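Local coordinates for protein Endonuclease/exonuclease/phosphatase (Beutenbergia cavernae DSM 12333, PDB 4RUW) that belongs to the endonuclease/exonuclease/phosphatase family, joining a DNase I-like domain that holds a zinc ion to an Ig-like domain, its precise role being unassigned, at residues A[329-341]-A[348-360]. Numbering follows the deposited sequence.
Sequences RLGGAPVAARTVL and DGWAQLTASRPGR
Thr339 and Gln352 form a non-hydrogen-bonded pair in the antiparallel hairpin of strands 336-341 and 349-356, and their side chains lie alongside each other, pointing the same way. OG1 of Thr339 rests against CG of Gln352 at 3.5 Å. The polar ends turn to a shared acceptor instead: Thr339 OG1 and Gln352 NE2 both bond to Ala259 O, and NE2 also reaches Leu263 O. With chi1 of -62°, Thr339 sets CG2 anti to its own N and beside Trp350 CB, 4.1 Å away. On the same face, Leu341 CD2 meets Trp350 CB at 3.9 Å, the two side chains crossing at a slant; the contact uses the methylene, while the indole leads away from the partner strand.

The ladder beneath is regular from Arg338 to Val340: the Arg338-Leu353 and Val340-Ala351 pairs each exchange two N-H...O bonds, with Leu353 N to Arg338 O at 2.8 Å. It is disturbed at Val335 and Ala336, which both face Ala355 in a classic beta bulge: Ala355 O takes a 2.8 Å bond from Val335 N and a weak one from Ala336 N. In the modelled one of its two conformers, Val335 places CG2 3.8 Å from Ala355 CB and CG1 over one face of the Arg357 guanidinium, which an extended chain from CG to NE carries across; this packing is provisional.

The hairpin opens the Ig-like domain, with strand 334-342 outermost and strand 360-367 next to 349-356. Val340 and Leu353 face strand 418-424 of the other sheet, as in a beta sandwich, whereas Leu341 and Trp350 pack on helix 251-260, joining this domain to the DNase I-like one.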
loop_
_atom_site.group_PDB
_atom_site.type_symbol
_atom_site.label_atom_id
_atom_site.label_comp_id
_atom_site.label_asym_id
_atom_site.label_seq_id
_atom_site.Cartn_x
_atom_site.Cartn_y
_atom_site.Cartn_z
ATOM N N ARG A 329 -2.121 -10.694 10.562
ATOM C CA ARG A 329 -2.894 -11.597 11.400
ATOM C C ARG A 329 -4.261 -10.978 11.601
ATOM O O ARG A 329 -4.363 -9.813 11.958
ATOM C CB ARG A 329 -2.199 -11.791 12.743
ATOM C CG ARG A 329 -2.886 -12.790 13.651
ATOM C CD ARG A 329 -2.009 -13.107 14.842
ATOM N NE ARG A 329 -0.772 -13.751 14.413
ATOM C CZ ARG A 329 0.386 -13.663 15.061
ATOM N NH1 ARG A 329 0.476 -12.945 16.169
ATOM N NH2 ARG A 329 1.456 -14.285 14.589
ATOM N N LEU A 330 -5.309 -11.732 11.363
ATOM C CA LEU A 330 -6.639 -11.184 11.472
ATOM C C LEU A 330 -7.162 -11.344 12.876
ATOM O O LEU A 330 -7.248 -12.434 13.384
ATOM C CB LEU A 330 -7.577 -11.876 10.480
ATOM C CG LEU A 330 -8.986 -11.322 10.353
ATOM C CD1 LEU A 330 -8.950 -9.874 9.914
ATOM C CD2 LEU A 330 -9.789 -12.165 9.373
ATOM N N GLY A 331 -7.512 -10.224 13.481
ATOM C CA GLY A 331 -8.145 -10.217 14.786
ATOM C C GLY A 331 -9.648 -10.291 14.694
ATOM O O GLY A 331 -10.211 -10.628 13.680
ATOM N N GLY A 332 -10.293 -9.974 15.803
ATOM C CA GLY A 332 -11.734 -9.887 15.885
ATOM C C GLY A 332 -12.297 -8.621 15.286
ATOM O O GLY A 332 -11.571 -7.706 14.922
ATOM N N ALA A 333 -13.612 -8.585 15.151
ATOM C CA ALA A 333 -14.237 -7.433 14.564
ATOM C C ALA A 333 -13.947 -6.222 15.436
ATOM O O ALA A 333 -14.191 -6.206 16.632
ATOM C CB ALA A 333 -15.740 -7.643 14.457
ATOM N N PRO A 334 -13.390 -5.209 14.824
ATOM C CA PRO A 334 -13.183 -3.995 15.564
ATOM C C PRO A 334 -14.527 -3.536 16.095
ATOM O O PRO A 334 -15.557 -3.510 15.479
ATOM C CB PRO A 334 -12.660 -3.037 14.521
ATOM C CG PRO A 334 -12.051 -3.906 13.503
ATOM C CD PRO A 334 -12.806 -5.146 13.472
ATOM N N VAL A 335 -14.537 -2.926 17.259
ATOM C CA VAL A 335 -15.696 -2.224 17.743
ATOM C C VAL A 335 -15.601 -0.740 17.499
ATOM O O VAL A 335 -16.588 -0.083 17.516
ATOM C CB VAL A 335 -16.031 -2.549 19.202
ATOM C CG1 VAL A 335 -16.242 -4.042 19.352
ATOM C CG2 VAL A 335 -14.981 -2.130 20.166
ATOM N N ALA A 336 -14.391 -0.220 17.381
ATOM C CA ALA A 336 -14.183 1.181 17.042
ATOM C C ALA A 336 -12.894 1.319 16.244
ATOM O O ALA A 336 -11.936 0.584 16.468
ATOM C CB ALA A 336 -14.130 2.046 18.305
ATOM N N ALA A 337 -12.891 2.250 15.303
ATOM C CA ALA A 337 -11.687 2.593 14.563
ATOM C C ALA A 337 -11.768 4.066 14.216
ATOM O O ALA A 337 -12.720 4.499 13.557
ATOM C CB ALA A 337 -11.566 1.742 13.298
ATOM N N ARG A 338 -10.792 4.845 14.672
ATOM C CA ARG A 338 -10.804 6.278 14.429
ATOM C C ARG A 338 -9.414 6.791 14.093
ATOM O O ARG A 338 -8.416 6.379 14.690
ATOM C CB ARG A 338 -11.361 7.032 15.641
ATOM C CG ARG A 338 -11.488 8.540 15.412
ATOM C CD ARG A 338 -12.402 9.192 16.436
ATOM N NE ARG A 338 -13.767 8.693 16.322
ATOM C CZ ARG A 338 -14.707 9.253 15.567
ATOM N NH1 ARG A 338 -15.917 8.725 15.520
ATOM N NH2 ARG A 338 -14.434 10.342 14.859
ATOM N N THR A 339 -9.361 7.698 13.128
ATOM C CA THR A 339 -8.144 8.406 12.768
ATOM C C THR A 339 -8.292 9.874 13.121
ATOM O O THR A 339 -9.317 10.491 12.828
ATOM C CB THR A 339 -7.888 8.312 11.264
ATOM O OG1 THR A 339 -7.698 6.941 10.914
ATOM C CG2 THR A 339 -6.651 9.111 10.863
ATOM N N VAL A 340 -7.278 10.422 13.778
ATOM C CA VAL A 340 -7.194 11.861 13.964
ATOM C C VAL A 340 -5.890 12.320 13.314
ATOM O O VAL A 340 -4.809 11.842 13.662
ATOM C CB VAL A 340 -7.253 12.266 15.454
ATOM C CG1 VAL A 340 -7.190 13.776 15.585
ATOM C CG2 VAL A 340 -8.530 11.723 16.096
ATOM N N LEU A 341 -6.000 13.203 12.329
ATOM C CA LEU A 341 -4.828 13.712 11.629
ATOM C C LEU A 341 -4.096 14.724 12.493
ATOM O O LEU A 341 -4.703 15.367 13.352
ATOM C CB LEU A 341 -5.228 14.354 10.304
ATOM C CG LEU A 341 -5.926 13.440 9.296
ATOM C CD1 LEU A 341 -6.332 14.241 8.078
ATOM C CD2 LEU A 341 -5.008 12.298 8.899
ATOM N N ASP A 348 0.733 16.392 8.736
ATOM C CA ASP A 348 1.997 16.075 9.389
ATOM C C ASP A 348 2.056 14.670 9.973
ATOM O O ASP A 348 3.065 14.285 10.575
ATOM C CB ASP A 348 2.298 17.113 10.460
ATOM C CG ASP A 348 2.525 18.474 9.866
ATOM O OD1 ASP A 348 3.540 18.627 9.165
ATOM O OD2 ASP A 348 1.681 19.372 10.068
ATOM N N GLY A 349 0.987 13.907 9.787
ATOM C CA GLY A 349 0.903 12.569 10.330
ATOM C C GLY A 349 -0.476 12.290 10.879
ATOM O O GLY A 349 -1.450 12.955 10.513
ATOM N N TRP A 350 -0.571 11.316 11.774
ATOM C CA TRP A 350 -1.871 10.887 12.257
ATOM C C TRP A 350 -1.740 9.942 13.437
ATOM O O TRP A 350 -0.655 9.415 13.734
ATOM C CB TRP A 350 -2.647 10.160 11.147
ATOM C CG TRP A 350 -1.874 9.029 10.522
ATOM C CD1 TRP A 350 -1.692 7.777 11.027
ATOM C CD2 TRP A 350 -1.150 9.071 9.284
ATOM N NE1 TRP A 350 -0.909 7.029 10.177
ATOM C CE2 TRP A 350 -0.560 7.800 9.100
ATOM C CE3 TRP A 350 -0.958 10.056 8.310
ATOM C CZ2 TRP A 350 0.208 7.489 7.979
ATOM C CZ3 TRP A 350 -0.181 9.749 7.200
ATOM C CH2 TRP A 350 0.394 8.476 7.047
ATOM N N ALA A 351 -2.879 9.730 14.089
ATOM C CA ALA A 351 -3.048 8.694 15.088
ATOM C C ALA A 351 -4.250 7.853 14.688
ATOM O O ALA A 351 -5.306 8.395 14.359
ATOM C CB ALA A 351 -3.272 9.311 16.450
ATOM N N GLN A 352 -4.081 6.535 14.699
ATOM C CA GLN A 352 -5.173 5.608 14.425
ATOM C C GLN A 352 -5.421 4.752 15.658
ATOM O O GLN A 352 -4.517 4.059 16.134
ATOM C CB GLN A 352 -4.843 4.706 13.234
ATOM C CG GLN A 352 -4.741 5.437 11.905
ATOM C CD GLN A 352 -4.410 4.499 10.755
ATOM O OE1 GLN A 352 -3.632 3.556 10.917
ATOM N NE2 GLN A 352 -4.986 4.757 9.588
ATOM N N LEU A 353 -6.644 4.822 16.175
ATOM C CA LEU A 353 -7.046 4.053 17.342
ATOM C C LEU A 353 -7.959 2.923 16.889
ATOM O O LEU A 353 -8.880 3.142 16.098
ATOM C CB LEU A 353 -7.786 4.964 18.325
ATOM C CG LEU A 353 -8.378 4.297 19.565
ATOM C CD1 LEU A 353 -7.280 3.845 20.511
ATOM C CD2 LEU A 353 -9.346 5.251 20.260
ATOM N N THR A 354 -7.699 1.715 17.375
ATOM C CA THR A 354 -8.580 0.585 17.116
ATOM C C THR A 354 -8.941 -0.078 18.432
ATOM O O THR A 354 -8.072 -0.343 19.260
ATOM C CB THR A 354 -7.911 -0.461 16.195
ATOM O OG1 THR A 354 -7.399 0.178 15.019
ATOM C CG2 THR A 354 -8.904 -1.540 15.788
ATOM N N ALA A 355 -10.235 -0.318 18.636
ATOM C CA ALA A 355 -10.709 -1.060 19.800
ATOM C C ALA A 355 -11.318 -2.364 19.306
ATOM O O ALA A 355 -12.066 -2.371 18.331
ATOM C CB ALA A 355 -11.752 -0.248 20.584
ATOM N N SER A 356 -11.003 -3.468 19.970
ATOM C CA SER A 356 -11.597 -4.747 19.602
ATOM C C SER A 356 -11.864 -5.607 20.831
ATOM O O SER A 356 -11.389 -5.306 21.922
ATOM C CB SER A 356 -10.710 -5.494 18.603
ATOM O OG SER A 356 -9.438 -5.780 19.156
ATOM N N ARG A 357 -12.642 -6.669 20.653
ATOM C CA ARG A 357 -12.923 -7.599 21.741
ATOM C C ARG A 357 -11.793 -8.620 21.858
ATOM O O ARG A 357 -11.186 -8.992 20.857
ATOM C CB ARG A 357 -14.251 -8.322 21.496
ATOM C CG ARG A 357 -15.466 -7.410 21.401
ATOM C CD ARG A 357 -16.734 -8.227 21.177
ATOM N NE ARG A 357 -17.902 -7.388 20.930
ATOM C CZ ARG A 357 -18.269 -6.957 19.727
ATOM N NH1 ARG A 357 -17.552 -7.281 18.660
ATOM N NH2 ARG A 357 -19.348 -6.198 19.591
ATOM N N PRO A 358 -11.491 -9.060 23.089
ATOM C CA PRO A 358 -12.072 -8.582 24.343
ATOM C C PRO A 358 -11.190 -7.535 25.014
ATOM O O PRO A 358 -10.114 -7.862 25.519
ATOM C CB PRO A 358 -12.116 -9.850 25.213
ATOM C CG PRO A 358 -11.293 -10.903 24.465
ATOM C CD PRO A 358 -10.612 -10.214 23.323
ATOM N N GLY A 359 -11.644 -6.287 25.012
ATOM C CA GLY A 359 -10.975 -5.225 25.738
ATOM C C GLY A 359 -9.570 -4.905 25.268
ATOM O O GLY A 359 -8.701 -4.599 26.083
ATOM N N ARG A 360 -9.337 -4.969 23.961
ATOM C CA ARG A 360 -8.033 -4.606 23.422
ATOM C C ARG A 360 -8.067 -3.231 22.766
ATOM O O ARG A 360 -9.022 -2.879 22.075
ATOM C CB ARG A 360 -7.528 -5.659 22.436
ATOM C CG ARG A 360 -6.091 -5.431 22.001
ATOM C CD ARG A 360 -5.525 -6.632 21.258
ATOM N NE ARG A 360 -4.810 -7.554 22.134
ATOM C CZ ARG A 360 -4.052 -8.554 21.695
ATOM N NH1 ARG A 360 -3.429 -9.352 22.553
ATOM N NH2 ARG A 360 -3.912 -8.755 20.391
#